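Local coordinates for acetyl-CoA acetyltransferase (PDB 3SS6), which probably catalyses the reversible condensation of two acetyl-CoA molecules into acetoacetyl-CoA and free coenzyme A, as thiolases of this family do, at residues I98-M103 and I277-V282; G117-S122 and L251-S255; S124-K129 and I142-E148; H185-L189 and H220-I225; L372-A377 and L389-A393. Numbering follows the deposited sequence.

Interaction 1 (I98-M103 and I277-V282); sequences IMSAAM and IVGYSV. With K (potassium ion), chain F.
Residues 98-103 make just over one and a half turns of alpha helix, with Ala102 N to Ile98 O and Met103 N to Met99 O both at 2.9 Å. Residues 277-282 form a strand that crosses it at -124°, the axes approaching to 9.9 Å. Met99 CA lies 7.1 Å from Tyr280 CA. Ala102 CA lies 7.8 Å from Ile277 CA. The strand carries a classic beta bulge, Val278 and Gly279 both facing Phe390 of strand 385-393. This is helix-on-sheet packing of the thiolase alpha/beta fold: helix 93-107, from the N-terminal half, covers a strand of the C-terminal half in an apolar fit without hydrogen bonds. The CA-CB bond of Tyr280 points toward the helix (chi1 42°), and Met99 CB lies over one face of its ring. Met99 (m, t, p) sets CG 3.7 Å from Tyr280 CB and SD 5.3 Å from the Tyr280 ring centroid, an oblique Met-aromatic contact; Met99 CE reaches Val282 CG2 at 3.6 Å. Ile277 CD1 meets Ile98 CG2 at 3.9 Å and Ala102 CB at 4.1 Å. Met103 CG lies 3.3 Å from Tyr280 OH, which hydrogen-bonds Gln106. Ser100 OG binds a potassium ion at 2.9 Å, with Tyr85 and the same two residues of the second subunit.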
# COMPACT_ATOMS: atom_id res chain seq x y z
N ILE A 98 -24.52 -2.86 -25.87
CA ILE A 98 -25.23 -2.71 -27.13
C ILE A 98 -26.63 -3.32 -27.03
O ILE A 98 -27.59 -2.75 -27.55
CB ILE A 98 -24.45 -3.35 -28.28
CG1 ILE A 98 -23.16 -2.55 -28.51
CG2 ILE A 98 -25.31 -3.43 -29.55
CD1 ILE A 98 -22.11 -3.29 -29.33
N MET A 99 -26.74 -4.48 -26.39
CA MET A 99 -28.04 -5.13 -26.22
C MET A 99 -28.99 -4.30 -25.35
O MET A 99 -30.18 -4.19 -25.66
CB MET A 99 -27.86 -6.54 -25.63
CG MET A 99 -27.13 -7.46 -26.60
SD MET A 99 -26.25 -8.79 -25.76
CE MET A 99 -27.58 -9.55 -24.82
N SER A 100 -28.45 -3.72 -24.29
CA SER A 100 -29.24 -2.89 -23.40
C SER A 100 -29.70 -1.62 -24.12
O SER A 100 -30.83 -1.16 -23.91
CB SER A 100 -28.44 -2.56 -22.14
OG SER A 100 -28.30 -3.72 -21.33
N ALA A 101 -28.84 -1.07 -24.97
CA ALA A 101 -29.23 0.07 -25.80
C ALA A 101 -30.37 -0.34 -26.73
O ALA A 101 -31.37 0.40 -26.89
CB ALA A 101 -28.03 0.57 -26.63
N ALA A 102 -30.24 -1.51 -27.34
CA ALA A 102 -31.29 -1.99 -28.23
C ALA A 102 -32.61 -2.14 -27.48
O ALA A 102 -33.68 -1.78 -28.00
CB ALA A 102 -30.88 -3.30 -28.89
N MET A 103 -32.56 -2.66 -26.25
CA MET A 103 -33.77 -2.81 -25.46
C MET A 103 -34.45 -1.46 -25.24
O MET A 103 -35.66 -1.35 -25.41
CB MET A 103 -33.50 -3.48 -24.11
CG MET A 103 -33.02 -4.92 -24.24
SD MET A 103 -33.14 -5.86 -22.69
CE MET A 103 -31.94 -5.03 -21.65
N ILE A 277 -29.98 -4.53 -35.95
CA ILE A 277 -29.89 -5.65 -35.03
C ILE A 277 -31.13 -6.52 -35.21
O ILE A 277 -32.26 -6.03 -35.14
CB ILE A 277 -29.77 -5.17 -33.57
CG1 ILE A 277 -28.42 -4.49 -33.36
CG2 ILE A 277 -29.90 -6.35 -32.61
CD1 ILE A 277 -28.27 -3.74 -32.03
N VAL A 278 -30.94 -7.81 -35.48
CA VAL A 278 -32.10 -8.70 -35.61
C VAL A 278 -32.36 -9.60 -34.40
O VAL A 278 -33.44 -10.16 -34.29
CB VAL A 278 -32.07 -9.54 -36.90
CG1 VAL A 278 -32.12 -8.63 -38.13
CG2 VAL A 278 -30.86 -10.43 -36.94
N GLY A 279 -31.38 -9.73 -33.51
CA GLY A 279 -31.56 -10.54 -32.31
C GLY A 279 -30.33 -10.61 -31.44
O GLY A 279 -29.25 -10.20 -31.84
N TYR A 280 -30.49 -11.12 -30.23
CA TYR A 280 -29.37 -11.33 -29.32
C TYR A 280 -29.77 -12.38 -28.31
O TYR A 280 -30.96 -12.60 -28.06
CB TYR A 280 -28.95 -10.03 -28.61
CG TYR A 280 -30.11 -9.18 -28.14
CD1 TYR A 280 -30.72 -9.42 -26.91
CD2 TYR A 280 -30.61 -8.16 -28.94
CE1 TYR A 280 -31.80 -8.65 -26.50
CE2 TYR A 280 -31.68 -7.39 -28.53
CZ TYR A 280 -32.27 -7.64 -27.30
OH TYR A 280 -33.35 -6.89 -26.88
N SER A 281 -28.77 -13.05 -27.73
CA SER A 281 -29.05 -14.14 -26.81
C SER A 281 -27.95 -14.30 -25.76
O SER A 281 -26.80 -13.91 -25.98
CB SER A 281 -29.20 -15.45 -27.59
OG SER A 281 -28.05 -15.67 -28.37
N VAL A 282 -28.33 -14.88 -24.62
CA VAL A 282 -27.42 -15.08 -23.49
C VAL A 282 -27.63 -16.49 -22.94
O VAL A 282 -28.77 -16.91 -22.72
CB VAL A 282 -27.71 -14.05 -22.37
CG1 VAL A 282 -26.83 -14.31 -21.16
CG2 VAL A 282 -27.51 -12.63 -22.88
K K F . -29.90 -2.87 -19.01

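Interaction 2 (G117-S122 and L251-S255); sequences GVEAMS and LNDGS
This is an antiparallel strand pairing inside the mixed central sheet, in the part built from the thiolase N-terminal region, where strand 112-120 runs beside strand 252-262; the axes of the two short strand segments lie 4.8 Å apart at 149°. Glu119 and Gly254 are the hydrogen-bonded pair: Glu119 N to Gly254 O is 3.0 Å and Gly254 N to Glu119 O 2.9 Å. Val118 and Ser255 form a non-hydrogen-bonded pair with CA atoms 4.2 Å apart, their side chains on the face covered by helix 29-43. Glu119 points to the other face, where its carboxylate receives the backbone NH groups of Cys59 and Ile60. Past Ala120 the chain turns with helix-like angles at Met121 and Ser122, and the side chain of Asp253 (chi1 m) takes over from the backbone. Ser122 N donates to Asp253 OD1 at 2.9 Å. Met121 N makes a weak bond to Asp253 OD1 at 2.7 Å. Met121 (m, t, p) extends along the partner segment, CE 3.9 Å from Leu251 CD2. Ser122 OG donates to Asp253 OD2 at 2.6 Å.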
# COMPACT_ATOMS: atom_id res chain seq x y z
N GLY A 117 -18.09 -0.24 -25.21
CA GLY A 117 -17.32 -0.70 -24.08
C GLY A 117 -15.91 -0.14 -24.08
O GLY A 117 -15.44 0.40 -25.07
N VAL A 118 -15.26 -0.25 -22.92
CA VAL A 118 -13.92 0.28 -22.74
C VAL A 118 -13.19 -0.57 -21.71
O VAL A 118 -13.80 -1.14 -20.79
CB VAL A 118 -13.95 1.76 -22.29
CG1 VAL A 118 -14.73 1.91 -20.97
CG2 VAL A 118 -12.51 2.33 -22.13
N GLU A 119 -11.88 -0.69 -21.88
CA GLU A 119 -11.03 -1.24 -20.83
C GLU A 119 -9.68 -0.60 -20.94
O GLU A 119 -9.10 -0.53 -22.04
CB GLU A 119 -10.87 -2.77 -20.94
CG GLU A 119 -10.55 -3.44 -19.58
CD GLU A 119 -11.78 -3.46 -18.66
OE1 GLU A 119 -12.84 -3.95 -19.09
OE2 GLU A 119 -11.69 -2.95 -17.52
N ALA A 120 -9.18 -0.11 -19.81
CA ALA A 120 -7.83 0.43 -19.72
C ALA A 120 -7.12 -0.46 -18.72
O ALA A 120 -7.06 -0.17 -17.52
CB ALA A 120 -7.87 1.88 -19.24
N MET A 121 -6.60 -1.58 -19.21
CA MET A 121 -6.01 -2.56 -18.31
C MET A 121 -4.67 -2.05 -17.78
O MET A 121 -4.38 -2.23 -16.60
CB MET A 121 -5.89 -3.93 -19.00
CG MET A 121 -7.26 -4.44 -19.44
SD MET A 121 -7.31 -6.07 -20.22
CE MET A 121 -7.20 -7.14 -18.77
N SER A 122 -3.89 -1.38 -18.63
CA SER A 122 -2.57 -0.89 -18.26
C SER A 122 -2.59 0.07 -17.07
O SER A 122 -1.64 0.11 -16.29
CB SER A 122 -1.89 -0.19 -19.43
OG SER A 122 -1.68 -1.05 -20.55
N LEU A 251 -3.36 -8.93 -22.65
CA LEU A 251 -3.94 -7.92 -21.79
C LEU A 251 -3.81 -6.63 -22.60
O LEU A 251 -2.73 -6.32 -23.12
CB LEU A 251 -3.15 -7.81 -20.49
CG LEU A 251 -2.97 -9.10 -19.68
CD1 LEU A 251 -2.12 -8.86 -18.43
CD2 LEU A 251 -4.31 -9.69 -19.31
N ASN A 252 -4.90 -5.89 -22.74
CA ASN A 252 -4.93 -4.80 -23.72
C ASN A 252 -5.83 -3.64 -23.33
O ASN A 252 -6.64 -3.76 -22.41
CB ASN A 252 -5.39 -5.34 -25.08
CG ASN A 252 -4.41 -6.33 -25.68
OD1 ASN A 252 -3.46 -5.95 -26.38
ND2 ASN A 252 -4.64 -7.61 -25.41
N ASP A 253 -5.67 -2.52 -24.04
CA ASP A 253 -6.44 -1.31 -23.77
C ASP A 253 -7.21 -0.91 -25.02
O ASP A 253 -6.66 -0.94 -26.12
CB ASP A 253 -5.49 -0.15 -23.39
CG ASP A 253 -4.53 -0.52 -22.27
OD1 ASP A 253 -4.94 -1.23 -21.33
OD2 ASP A 253 -3.36 -0.09 -22.31
N GLY A 254 -8.46 -0.51 -24.87
CA GLY A 254 -9.20 -0.07 -26.04
C GLY A 254 -10.61 0.39 -25.72
O GLY A 254 -11.14 0.04 -24.69
N SER A 255 -11.21 1.16 -26.62
CA SER A 255 -12.63 1.48 -26.50
C SER A 255 -13.31 1.28 -27.84
O SER A 255 -12.65 1.25 -28.89
CB SER A 255 -12.82 2.92 -26.01
OG SER A 255 -12.25 3.84 -26.93

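Interaction 3 (S124-K129 and I142-E148); sequences SPYALK and IRDTVWE
A beta hairpin, strands 126-128 and 140-144, leads straight into helix 145-149; the first strand pairs with the second, and the residues flanking it touch the start of the helix. The strands are antiparallel, axes 4.6 Å apart at 145°. Ala127 pairs with Arg143 through Ala127 N to Arg143 O and Arg143 N to Ala127 O, both 2.8 Å; Tyr126 and Asp144 are a non-hydrogen-bonded pair. Tyr126 (chi1 -87°, chi2 77°) lays its ring over Asp144, whose CA is 3.8 Å from the ring centroid, a CH-pi contact; Tyr126 CB also touches Ile142 CG1 at 3.9 Å. Leu128 (m, t) sets CD2 3.8 Å from CB of Ile142 (t, t). Asp144 (chi1 180°) is the N-cap, its OD1 accepting from Val146 N at 2.9 Å, and salt-bridges Arg132 of the second subunit. Thr145, chi1 58°, turns OG1 onto Pro125 O at 2.7 Å, beside a weak Thr145 N bond to the same oxygen. Because strands of neighbouring subunits pair with Tyr126-Leu128 and with Ile142, the hairpin belongs to the tetramer interface, like the tetramerisation loop of related tetrameric thiolases. Arg143 (m, m, m), on the face of Ala127, and Lys129 (m, m, t, p), just past the strand, curl to one carboxylate: Arg143 NE is 2.8 Å from Glu148 OE2, and Lys129 NZ 2.7 Å from that same Glu148 OE2.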
# COMPACT_ATOMS: atom_id res chain seq x y z
N SER A 124 -4.95 0.15 -14.69
CA SER A 124 -5.77 -0.37 -13.60
C SER A 124 -4.97 -0.42 -12.30
O SER A 124 -3.77 -0.71 -12.31
CB SER A 124 -6.32 -1.76 -13.95
OG SER A 124 -7.27 -1.65 -15.00
N PRO A 125 -5.64 -0.13 -11.17
CA PRO A 125 -4.95 -0.00 -9.88
C PRO A 125 -4.64 -1.32 -9.19
O PRO A 125 -5.01 -2.41 -9.67
CB PRO A 125 -5.96 0.78 -9.03
CG PRO A 125 -7.28 0.31 -9.53
CD PRO A 125 -7.08 0.16 -11.05
N TYR A 126 -3.91 -1.21 -8.08
CA TYR A 126 -3.73 -2.29 -7.12
C TYR A 126 -4.64 -2.02 -5.92
O TYR A 126 -4.99 -0.87 -5.66
CB TYR A 126 -2.28 -2.38 -6.68
CG TYR A 126 -1.45 -3.24 -7.60
CD1 TYR A 126 -1.02 -2.76 -8.84
CD2 TYR A 126 -1.09 -4.54 -7.24
CE1 TYR A 126 -0.28 -3.54 -9.69
CE2 TYR A 126 -0.33 -5.34 -8.10
CZ TYR A 126 0.06 -4.83 -9.33
OH TYR A 126 0.81 -5.60 -10.19
N ALA A 127 -5.02 -3.08 -5.21
CA ALA A 127 -5.95 -2.97 -4.09
C ALA A 127 -5.36 -3.59 -2.83
O ALA A 127 -4.61 -4.57 -2.89
CB ALA A 127 -7.27 -3.66 -4.44
N LEU A 128 -5.73 -3.03 -1.68
CA LEU A 128 -5.39 -3.62 -0.39
C LEU A 128 -6.69 -3.94 0.35
O LEU A 128 -7.52 -3.05 0.58
CB LEU A 128 -4.54 -2.66 0.44
CG LEU A 128 -3.06 -2.55 0.04
CD1 LEU A 128 -2.36 -1.43 0.81
CD2 LEU A 128 -2.35 -3.87 0.28
N LYS A 129 -6.88 -5.20 0.71
CA LYS A 129 -8.12 -5.64 1.32
C LYS A 129 -8.16 -5.50 2.83
O LYS A 129 -9.24 -5.50 3.42
CB LYS A 129 -8.43 -7.10 0.97
CG LYS A 129 -8.32 -7.44 -0.51
CD LYS A 129 -9.26 -6.65 -1.37
CE LYS A 129 -9.06 -7.01 -2.85
NZ LYS A 129 -9.15 -8.48 -3.08
N ILE A 142 -0.78 -7.36 -1.79
CA ILE A 142 -1.29 -6.21 -2.52
C ILE A 142 -1.76 -6.75 -3.88
O ILE A 142 -0.98 -7.33 -4.63
CB ILE A 142 -0.25 -5.08 -2.65
CG1 ILE A 142 -0.85 -3.90 -3.42
CG2 ILE A 142 1.03 -5.55 -3.31
CD1 ILE A 142 -0.03 -2.65 -3.33
N ARG A 143 -3.04 -6.58 -4.15
CA ARG A 143 -3.69 -7.33 -5.22
C ARG A 143 -3.78 -6.56 -6.53
O ARG A 143 -4.22 -5.42 -6.58
CB ARG A 143 -5.09 -7.75 -4.77
CG ARG A 143 -5.09 -8.59 -3.50
CD ARG A 143 -4.77 -10.06 -3.79
NE ARG A 143 -5.84 -10.71 -4.54
CZ ARG A 143 -5.86 -12.00 -4.85
NH1 ARG A 143 -4.87 -12.80 -4.46
NH2 ARG A 143 -6.88 -12.51 -5.54
N ASP A 144 -3.33 -7.21 -7.60
CA ASP A 144 -3.43 -6.63 -8.93
C ASP A 144 -4.86 -6.81 -9.43
O ASP A 144 -5.33 -7.94 -9.58
CB ASP A 144 -2.46 -7.38 -9.85
CG ASP A 144 -2.47 -6.87 -11.28
OD1 ASP A 144 -3.38 -6.09 -11.65
OD2 ASP A 144 -1.55 -7.24 -12.03
N THR A 145 -5.58 -5.71 -9.65
CA THR A 145 -6.98 -5.82 -10.08
C THR A 145 -7.14 -6.53 -11.43
O THR A 145 -8.16 -7.18 -11.68
CB THR A 145 -7.71 -4.45 -10.13
OG1 THR A 145 -7.02 -3.56 -11.02
CG2 THR A 145 -7.78 -3.84 -8.74
N VAL A 146 -6.14 -6.41 -12.30
CA VAL A 146 -6.18 -7.11 -13.58
C VAL A 146 -6.07 -8.62 -13.32
O VAL A 146 -6.84 -9.42 -13.86
CB VAL A 146 -5.05 -6.65 -14.52
CG1 VAL A 146 -4.90 -7.60 -15.72
CG2 VAL A 146 -5.27 -5.22 -14.98
N TRP A 147 -5.14 -9.01 -12.46
CA TRP A 147 -4.94 -10.43 -12.20
C TRP A 147 -6.14 -11.04 -11.47
O TRP A 147 -6.44 -12.22 -11.65
CB TRP A 147 -3.64 -10.66 -11.40
CG TRP A 147 -2.92 -11.93 -11.76
CD1 TRP A 147 -2.79 -13.04 -10.98
CD2 TRP A 147 -2.22 -12.20 -12.98
NE1 TRP A 147 -2.06 -14.00 -11.65
CE2 TRP A 147 -1.70 -13.51 -12.88
CE3 TRP A 147 -1.99 -11.47 -14.14
CZ2 TRP A 147 -0.96 -14.09 -13.90
CZ3 TRP A 147 -1.26 -12.06 -15.17
CH2 TRP A 147 -0.75 -13.36 -15.04
N GLU A 148 -6.83 -10.24 -10.66
CA GLU A 148 -8.03 -10.70 -9.95
C GLU A 148 -9.17 -10.97 -10.92
O GLU A 148 -9.89 -11.96 -10.80
CB GLU A 148 -8.52 -9.66 -8.94
CG GLU A 148 -7.64 -9.54 -7.72
CD GLU A 148 -8.33 -8.84 -6.56
OE1 GLU A 148 -9.10 -7.89 -6.82
OE2 GLU A 148 -8.09 -9.23 -5.40

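Interaction 4 (H185-L189 and H220-I225); sequences HTLAL and HPRADI. With SO4 (sulfate ion), chain C.
A turn of helix, residues 185-189 (Leu189 N to His185 O, 2.9 Å), packs against an irregular loop, 220-225, that closes with a type I beta turn from Arg222 to Ile225 (Ile225 N to Arg222 O, 3.3 Å). The backbones come closest at His185 and Pro221, CA to CA 5.2 Å. One hydrogen bond joins the two: Arg222 N donates to His185 ND1 at 3.0 Å, so ND1 carries no proton. With chi1 -76° and chi2 -93°, the imidazole reaches into the loop, its edge toward Arg222 N and the carbonyl of His220. Over one face of that ring lies Ile225, CG1 3.8 Å from the centroid, a CH-pi contact. Apolar contacts extend the fit along the helix: Ala188 CB to Pro221 CG at 3.8 Å, Leu189 CD2 to Pro221 CB at 3.7 Å, and Leu189 CD1 to Ala223 CB at 4.4 Å. Ionic contacts stay within the loop, where Arg222 NE meets Asp224 OD1 at 2.8 Å. A sulfate, probably from the crystallisation liquor, accepts from Ala223 N at O1 (2.8 Å) and Asp224 N at O4 (3.0 Å). The whole is a side-chain-to-backbone tie between helix 174-194 and the loop leading to helix 227-231, within the thiolase N-terminal family region.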
# COMPACT_ATOMS: atom_id res chain seq x y z
N HIS A 185 -2.59 -13.49 -35.93
CA HIS A 185 -1.64 -12.42 -36.20
C HIS A 185 -1.54 -12.15 -37.70
O HIS A 185 -1.51 -11.00 -38.12
CB HIS A 185 -0.25 -12.78 -35.67
CG HIS A 185 -0.13 -12.65 -34.19
ND1 HIS A 185 0.33 -11.50 -33.58
CD2 HIS A 185 -0.40 -13.52 -33.19
CE1 HIS A 185 0.32 -11.66 -32.27
NE2 HIS A 185 -0.11 -12.88 -32.00
N THR A 186 -1.48 -13.22 -38.49
CA THR A 186 -1.26 -13.07 -39.92
C THR A 186 -2.40 -12.30 -40.60
O THR A 186 -2.15 -11.38 -41.40
CB THR A 186 -1.08 -14.44 -40.61
OG1 THR A 186 0.09 -15.09 -40.08
CG2 THR A 186 -0.88 -14.25 -42.11
N LEU A 187 -3.63 -12.68 -40.29
CA LEU A 187 -4.80 -12.03 -40.88
C LEU A 187 -4.95 -10.59 -40.38
O LEU A 187 -5.33 -9.71 -41.16
CB LEU A 187 -6.07 -12.84 -40.62
CG LEU A 187 -6.07 -14.21 -41.29
CD1 LEU A 187 -7.37 -14.96 -40.99
CD2 LEU A 187 -5.89 -14.09 -42.80
N ALA A 188 -4.63 -10.35 -39.11
CA ALA A 188 -4.66 -8.98 -38.57
C ALA A 188 -3.65 -8.09 -39.30
O ALA A 188 -3.99 -6.99 -39.73
CB ALA A 188 -4.42 -8.97 -37.05
N LEU A 189 -2.42 -8.58 -39.43
CA LEU A 189 -1.37 -7.81 -40.13
C LEU A 189 -1.79 -7.49 -41.56
O LEU A 189 -1.59 -6.36 -42.03
CB LEU A 189 -0.03 -8.56 -40.12
CG LEU A 189 0.61 -8.66 -38.72
CD1 LEU A 189 1.70 -9.73 -38.65
CD2 LEU A 189 1.16 -7.30 -38.28
N HIS A 220 -0.87 -4.83 -31.05
CA HIS A 220 -0.67 -6.21 -30.61
C HIS A 220 -0.17 -7.16 -31.70
O HIS A 220 0.60 -8.07 -31.42
CB HIS A 220 -1.93 -6.79 -29.94
CG HIS A 220 -1.65 -7.94 -29.02
ND1 HIS A 220 -1.22 -7.75 -27.72
CD2 HIS A 220 -1.70 -9.28 -29.21
CE1 HIS A 220 -1.04 -8.93 -27.15
NE2 HIS A 220 -1.32 -9.87 -28.03
N PRO A 221 -0.64 -6.99 -32.95
CA PRO A 221 -0.18 -7.95 -33.97
C PRO A 221 1.33 -7.90 -34.14
O PRO A 221 1.92 -6.81 -34.14
CB PRO A 221 -0.89 -7.48 -35.23
CG PRO A 221 -2.20 -6.91 -34.69
CD PRO A 221 -1.74 -6.15 -33.45
N ARG A 222 1.95 -9.07 -34.29
CA ARG A 222 3.41 -9.18 -34.35
C ARG A 222 3.89 -9.89 -35.60
O ARG A 222 3.55 -11.05 -35.82
CB ARG A 222 3.94 -9.98 -33.15
CG ARG A 222 3.65 -9.40 -31.78
CD ARG A 222 4.06 -10.41 -30.70
NE ARG A 222 5.49 -10.73 -30.75
CZ ARG A 222 6.08 -11.65 -29.98
NH1 ARG A 222 5.37 -12.35 -29.11
NH2 ARG A 222 7.39 -11.87 -30.09
N ALA A 223 4.71 -9.22 -36.39
CA ALA A 223 5.29 -9.85 -37.57
C ALA A 223 6.26 -10.97 -37.20
O ALA A 223 6.51 -11.88 -38.00
CB ALA A 223 5.97 -8.80 -38.44
N ASP A 224 6.79 -10.92 -35.98
CA ASP A 224 7.77 -11.92 -35.55
C ASP A 224 7.13 -13.18 -34.95
O ASP A 224 7.84 -14.11 -34.55
CB ASP A 224 8.80 -11.31 -34.60
CG ASP A 224 8.23 -10.96 -33.24
OD1 ASP A 224 6.99 -10.87 -33.11
OD2 ASP A 224 9.02 -10.76 -32.29
N ILE A 225 5.81 -13.23 -34.90
CA ILE A 225 5.12 -14.46 -34.53
C ILE A 225 5.19 -15.42 -35.71
O ILE A 225 4.70 -15.13 -36.81
CB ILE A 225 3.66 -14.20 -34.13
CG1 ILE A 225 3.58 -13.51 -32.77
CG2 ILE A 225 2.87 -15.51 -34.09
CD1 ILE A 225 4.13 -14.35 -31.62
S SO4 C . 6.62 -6.84 -34.62
O1 SO4 C . 5.41 -6.66 -35.43
O2 SO4 C . 7.63 -5.88 -35.06
O3 SO4 C . 6.31 -6.59 -33.21
O4 SO4 C . 7.15 -8.19 -34.77

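Interaction 5 (L372-A377 and L389-A393); sequences LEKGIA and LFIEA
Strands 374-381 and 385-393 form an antiparallel beta hairpin of the thiolase C-terminal domain, in the mixed central sheet; their axes here lie 4.8 Å apart at 152°. Leu372, before the strand, brings its O within 3.5 Å of Ala393 CB. Glu373 (t, t), at phi/psi -106/-58, accepts from Ala393 N at its O, 2.8 Å, and its OE1 takes a salt bridge from Lys374 NZ at 3.0 Å. Lys374, a non-hydrogen-bonded partner of Glu392, holds NZ 4.5 Å from Glu392 OE2, too far for a salt bridge. Gly375 pairs with Ile391 through Gly375 N to Ile391 O and Ile391 N to Gly375 O, both 3.0 Å; an ideal CB here would sit only 3.3 Å from Ile391 CG1. Ile376 (m, t), in a non-hydrogen-bonded pair, sets CG2 over one face of the Phe390 ring, and Ile376 CG1 is 3.8 Å from Phe390 CD1. Ala377 resumes the bonding with Leu389: Ala377 N to Leu389 O, 2.9 Å, and Leu389 N to Ala377 O, 2.8 Å. Helix 352-370 covers the face of Ala377, Leu389 and Ile391. Back at the open end, one water donates to Glu373 OE2 and to Ala393 O, 2.7 Å from each.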
# COMPACT_ATOMS: atom_id res chain seq x y z
N LEU A 372 -21.61 -8.31 -47.97
CA LEU A 372 -22.39 -9.40 -47.41
C LEU A 372 -23.39 -8.88 -46.37
O LEU A 372 -23.26 -7.75 -45.90
CB LEU A 372 -21.46 -10.43 -46.77
CG LEU A 372 -20.44 -11.05 -47.73
CD1 LEU A 372 -19.38 -11.83 -46.95
CD2 LEU A 372 -21.14 -11.94 -48.74
N GLU A 373 -24.37 -9.70 -46.01
CA GLU A 373 -25.47 -9.25 -45.15
C GLU A 373 -25.44 -9.73 -43.71
O GLU A 373 -25.46 -8.93 -42.77
CB GLU A 373 -26.82 -9.66 -45.77
CG GLU A 373 -28.02 -9.20 -44.96
CD GLU A 373 -29.35 -9.57 -45.60
OE1 GLU A 373 -29.52 -10.74 -46.02
OE2 GLU A 373 -30.22 -8.69 -45.68
N LYS A 374 -25.41 -11.05 -43.52
CA LYS A 374 -25.69 -11.62 -42.19
C LYS A 374 -24.46 -11.88 -41.34
O LYS A 374 -23.53 -12.57 -41.77
CB LYS A 374 -26.51 -12.91 -42.34
CG LYS A 374 -27.90 -12.69 -42.93
CD LYS A 374 -28.73 -13.96 -42.87
CE LYS A 374 -30.15 -13.72 -43.39
NZ LYS A 374 -30.16 -13.39 -44.84
N GLY A 375 -24.46 -11.34 -40.12
CA GLY A 375 -23.33 -11.46 -39.22
C GLY A 375 -23.73 -11.97 -37.84
O GLY A 375 -24.81 -11.68 -37.35
N ILE A 376 -22.84 -12.76 -37.24
CA ILE A 376 -23.00 -13.16 -35.85
C ILE A 376 -21.74 -12.76 -35.10
O ILE A 376 -20.64 -13.08 -35.54
CB ILE A 376 -23.15 -14.69 -35.72
CG1 ILE A 376 -24.39 -15.17 -36.49
CG2 ILE A 376 -23.25 -15.09 -34.26
CD1 ILE A 376 -24.53 -16.70 -36.53
N ALA A 377 -21.91 -12.07 -33.98
CA ALA A 377 -20.79 -11.77 -33.10
C ALA A 377 -21.07 -12.43 -31.75
O ALA A 377 -22.16 -12.30 -31.20
CB ALA A 377 -20.60 -10.27 -32.93
N LEU A 389 -24.84 -11.82 -30.73
CA LEU A 389 -25.54 -10.70 -31.34
C LEU A 389 -25.69 -10.98 -32.83
O LEU A 389 -24.73 -11.39 -33.49
CB LEU A 389 -24.72 -9.42 -31.11
CG LEU A 389 -25.33 -8.12 -31.65
CD1 LEU A 389 -26.67 -7.83 -30.99
CD2 LEU A 389 -24.36 -6.97 -31.43
N PHE A 390 -26.89 -10.78 -33.35
CA PHE A 390 -27.21 -11.13 -34.74
C PHE A 390 -27.55 -9.86 -35.49
O PHE A 390 -28.45 -9.12 -35.08
CB PHE A 390 -28.38 -12.12 -34.76
CG PHE A 390 -28.08 -13.40 -34.06
CD1 PHE A 390 -27.72 -14.53 -34.78
CD2 PHE A 390 -28.10 -13.47 -32.67
CE1 PHE A 390 -27.41 -15.72 -34.12
CE2 PHE A 390 -27.79 -14.64 -32.00
CZ PHE A 390 -27.45 -15.78 -32.72
N ILE A 391 -26.81 -9.59 -36.56
CA ILE A 391 -26.99 -8.33 -37.29
C ILE A 391 -27.11 -8.55 -38.79
O ILE A 391 -26.70 -9.59 -39.33
CB ILE A 391 -25.84 -7.35 -37.02
CG1 ILE A 391 -24.53 -7.90 -37.57
CG2 ILE A 391 -25.71 -7.03 -35.53
CD1 ILE A 391 -23.42 -6.86 -37.60
N GLU A 392 -27.70 -7.57 -39.47
CA GLU A 392 -27.73 -7.57 -40.93
C GLU A 392 -27.18 -6.24 -41.41
O GLU A 392 -27.70 -5.18 -41.04
CB GLU A 392 -29.16 -7.78 -41.46
CG GLU A 392 -29.69 -9.18 -41.16
CD GLU A 392 -31.14 -9.39 -41.58
OE1 GLU A 392 -31.85 -8.41 -41.87
OE2 GLU A 392 -31.56 -10.57 -41.61
N ALA A 393 -26.15 -6.28 -42.24
CA ALA A 393 -25.63 -5.06 -42.85
C ALA A 393 -26.66 -4.55 -43.85
O ALA A 393 -27.33 -5.33 -44.54
CB ALA A 393 -24.30 -5.33 -43.54
O HOH W 1 -29.89 -6.06 -45.12

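In the fold
Interactions 1, 2 and 5 all reach the mixed central sheet. Interactions 1 and 5 are neighbours, centres about 12 Å apart, because strands 275-284 and 385-393 run side by side; Val278 N and Phe390 O, 2.8 Å apart, probably hydrogen-bond. Interaction 2 lies farther across the sheet, centre about 22 Å from interaction 1, and touches both interaction 3, through Met121 and Leu251 on Val146, and interaction 4. Along the chain, interactions 3 and 4 follow one another inside the loop closed by interaction 2, itself nested within that of interaction 1; interaction 5 comes last. Interactions 1 and 3, centres about 32 Å apart, both meet the second subunit, so the assembly is joined at separate places.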